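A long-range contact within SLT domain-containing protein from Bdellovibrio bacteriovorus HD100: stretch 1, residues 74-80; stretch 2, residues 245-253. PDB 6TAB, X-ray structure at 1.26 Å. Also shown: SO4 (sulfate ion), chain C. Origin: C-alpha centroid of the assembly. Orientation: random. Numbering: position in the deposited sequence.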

# COMPACT_ATOMS: atom_id res chain seq x y z
N ARG A 74 11.27 -4.63 -17.21
CA ARG A 74 10.01 -4.17 -16.67
C ARG A 74 9.51 -2.95 -17.45
O ARG A 74 10.29 -2.15 -17.96
CB ARG A 74 10.20 -3.81 -15.20
CG ARG A 74 10.44 -5.00 -14.29
CD ARG A 74 10.78 -4.60 -12.87
NE ARG A 74 12.09 -3.92 -12.78
CZ ARG A 74 12.54 -3.27 -11.72
NH1 ARG A 74 11.77 -3.12 -10.64
NH2 ARG A 74 13.76 -2.70 -11.76
N GLU A 75 8.19 -2.79 -17.51
CA GLU A 75 7.55 -1.60 -18.06
C GLU A 75 7.42 -0.47 -17.02
O GLU A 75 7.43 0.74 -17.42
CB GLU A 75 6.19 -1.94 -18.69
CG GLU A 75 6.32 -2.72 -19.99
CD GLU A 75 4.97 -3.24 -20.46
OE1 GLU A 75 4.56 -4.32 -19.99
OE2 GLU A 75 4.34 -2.55 -21.31
N VAL A 76 7.24 -0.81 -15.75
CA VAL A 76 7.03 0.18 -14.65
C VAL A 76 7.99 -0.18 -13.49
O VAL A 76 8.06 -1.35 -13.08
CB VAL A 76 5.56 0.17 -14.19
CG1 VAL A 76 5.37 1.01 -12.93
CG2 VAL A 76 4.64 0.65 -15.33
N ILE A 77 8.74 0.84 -13.01
CA ILE A 77 9.75 0.71 -11.93
C ILE A 77 9.31 1.49 -10.69
O ILE A 77 8.95 2.68 -10.79
CB ILE A 77 11.10 1.31 -12.37
CG1 ILE A 77 11.49 0.86 -13.77
CG2 ILE A 77 12.17 1.07 -11.32
CD1 ILE A 77 11.71 -0.58 -13.85
N PRO A 78 9.32 0.89 -9.48
CA PRO A 78 8.85 1.60 -8.29
C PRO A 78 9.75 2.79 -7.91
O PRO A 78 10.99 2.79 -8.14
CB PRO A 78 8.87 0.53 -7.17
CG PRO A 78 8.84 -0.80 -7.91
CD PRO A 78 9.64 -0.52 -9.17
N LEU A 79 9.13 3.79 -7.24
CA LEU A 79 9.81 5.06 -6.88
C LEU A 79 10.94 4.87 -5.86
O LEU A 79 11.84 5.75 -5.79
CB LEU A 79 8.75 6.04 -6.35
CG LEU A 79 7.67 6.47 -7.34
CD1 LEU A 79 6.55 7.22 -6.64
CD2 LEU A 79 8.25 7.32 -8.45
N TRP A 80 10.91 3.82 -5.02
CA TRP A 80 12.00 3.60 -4.04
C TRP A 80 13.35 3.26 -4.71
O TRP A 80 14.41 3.43 -4.05
CB TRP A 80 11.60 2.60 -2.95
CG TRP A 80 11.05 1.28 -3.42
CD1 TRP A 80 11.66 0.38 -4.26
CD2 TRP A 80 9.80 0.66 -3.04
NE1 TRP A 80 10.86 -0.72 -4.44
CE2 TRP A 80 9.70 -0.56 -3.74
CE3 TRP A 80 8.74 1.08 -2.23
CZ2 TRP A 80 8.57 -1.39 -3.60
CZ3 TRP A 80 7.65 0.25 -2.07
CH2 TRP A 80 7.55 -0.96 -2.77
N SER A 245 -2.85 10.68 -9.91
CA SER A 245 -2.25 11.17 -11.16
C SER A 245 -1.14 10.22 -11.65
O SER A 245 -1.09 9.83 -12.84
CB SER A 245 -1.72 12.59 -11.00
OG SER A 245 -1.27 13.10 -12.26
N TRP A 246 -0.23 9.86 -10.74
CA TRP A 246 0.90 9.00 -11.14
C TRP A 246 0.40 7.63 -11.60
O TRP A 246 0.90 7.08 -12.58
CB TRP A 246 1.93 8.89 -10.02
CG TRP A 246 2.59 10.18 -9.60
CD1 TRP A 246 2.60 11.38 -10.24
CD2 TRP A 246 3.27 10.40 -8.35
NE1 TRP A 246 3.26 12.34 -9.48
CE2 TRP A 246 3.69 11.75 -8.31
CE3 TRP A 246 3.50 9.59 -7.24
CZ2 TRP A 246 4.37 12.28 -7.22
CZ3 TRP A 246 4.20 10.11 -6.17
CH2 TRP A 246 4.64 11.44 -6.17
N SER A 247 -0.58 7.05 -10.89
CA SER A 247 -1.18 5.75 -11.27
C SER A 247 -1.79 5.79 -12.69
O SER A 247 -1.47 4.97 -13.56
CB SER A 247 -2.23 5.35 -10.24
OG SER A 247 -2.94 4.18 -10.61
N GLN A 248 -2.67 6.78 -12.92
CA GLN A 248 -3.47 6.79 -14.16
C GLN A 248 -2.61 7.15 -15.39
O GLN A 248 -3.02 6.82 -16.54
CB GLN A 248 -4.72 7.65 -14.00
CG GLN A 248 -4.42 9.13 -14.03
CD GLN A 248 -5.52 10.05 -13.51
OE1 GLN A 248 -6.61 9.68 -13.07
NE2 GLN A 248 -5.19 11.30 -13.49
N ASN A 249 -1.41 7.72 -15.17
CA ASN A 249 -0.48 8.09 -16.27
C ASN A 249 0.62 7.04 -16.51
O ASN A 249 1.47 7.26 -17.41
CB ASN A 249 0.05 9.50 -16.05
CG ASN A 249 -1.03 10.55 -16.27
OD1 ASN A 249 -1.28 11.41 -15.44
ND2 ASN A 249 -1.65 10.53 -17.45
N LEU A 250 0.63 5.92 -15.78
CA LEU A 250 1.53 4.84 -16.11
C LEU A 250 1.22 4.37 -17.55
O LEU A 250 0.04 4.24 -17.93
CB LEU A 250 1.37 3.70 -15.10
CG LEU A 250 1.78 3.96 -13.61
CD1 LEU A 250 1.40 2.74 -12.81
CD2 LEU A 250 3.27 4.28 -13.54
N SER A 251 2.27 4.03 -18.33
CA SER A 251 2.09 3.64 -19.73
C SER A 251 1.16 2.43 -19.86
O SER A 251 0.34 2.34 -20.79
CB SER A 251 3.44 3.45 -20.45
OG SER A 251 4.19 2.39 -19.84
N ILE A 252 1.27 1.50 -18.92
CA ILE A 252 0.44 0.27 -18.94
C ILE A 252 -1.05 0.56 -18.67
O ILE A 252 -1.92 -0.30 -18.96
CB ILE A 252 1.00 -0.82 -18.00
CG1 ILE A 252 0.97 -0.39 -16.53
CG2 ILE A 252 2.38 -1.26 -18.50
CD1 ILE A 252 1.38 -1.45 -15.54
N CYS A 253 -1.36 1.68 -18.02
CA CYS A 253 -2.72 2.03 -17.57
C CYS A 253 -3.46 2.90 -18.61
O CYS A 253 -4.70 2.90 -18.65
CB CYS A 253 -2.69 2.78 -16.24
SG CYS A 253 -2.33 1.71 -14.83
S SO4 C . 14.95 -3.56 -15.39
O1 SO4 C . 15.90 -4.55 -15.81
O2 SO4 C . 15.38 -2.81 -14.24
O3 SO4 C . 13.73 -4.25 -15.23
O4 SO4 C . 14.85 -2.57 -16.39
O HOH W 1 4.11 0.26 -21.58

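Arg-74 lies beyond the reach of stretch 2 and is occupied instead with the sulfate: its backbone N and its NE both donate to SO4 O3, at 3.2 and 3.0 Å, while NH2 donates to SO4 O2 at 3.0 Å. At Glu-75 the contact begins. Its CA-to-CB bond points toward stretch 2, and the side chain extends far enough for OE2 to lie 3.7 Å from CG2 of Ile-252. The same OE2 accepts a hydrogen bond of 2.8 Å from water 1, which is also hydrogen-bonded to Ser-251 OG at 2.8 Å. This water is a polar link between two exposed residues, and no direct hydrogen bond joins the stretches.

Val-76, buried, has more of its area covered by the other stretch than any other residue here, 69 Å² of the 271 Å² buried in all. With chi1 in t, it packs against two residues: CG1 lies 3.9 Å from Leu-250 CD2, and CG2 lies 3.9 Å from Ile-252 CD1 and 4.3 Å from Leu-250 CD2. A short, branched apolar side chain suits this position, since it serves two neighbours without polar groups to satisfy. Ile-77 and Pro-78 make no contact with stretch 2. Leu-79 returns to it, placing CD1 3.8 Å from CZ3 of Trp-246, an oblique apolar approach to the large indole carried by the helix; its side chain is long enough to help span CA atoms 10.6 Å apart. Trp-80 again lies out of reach.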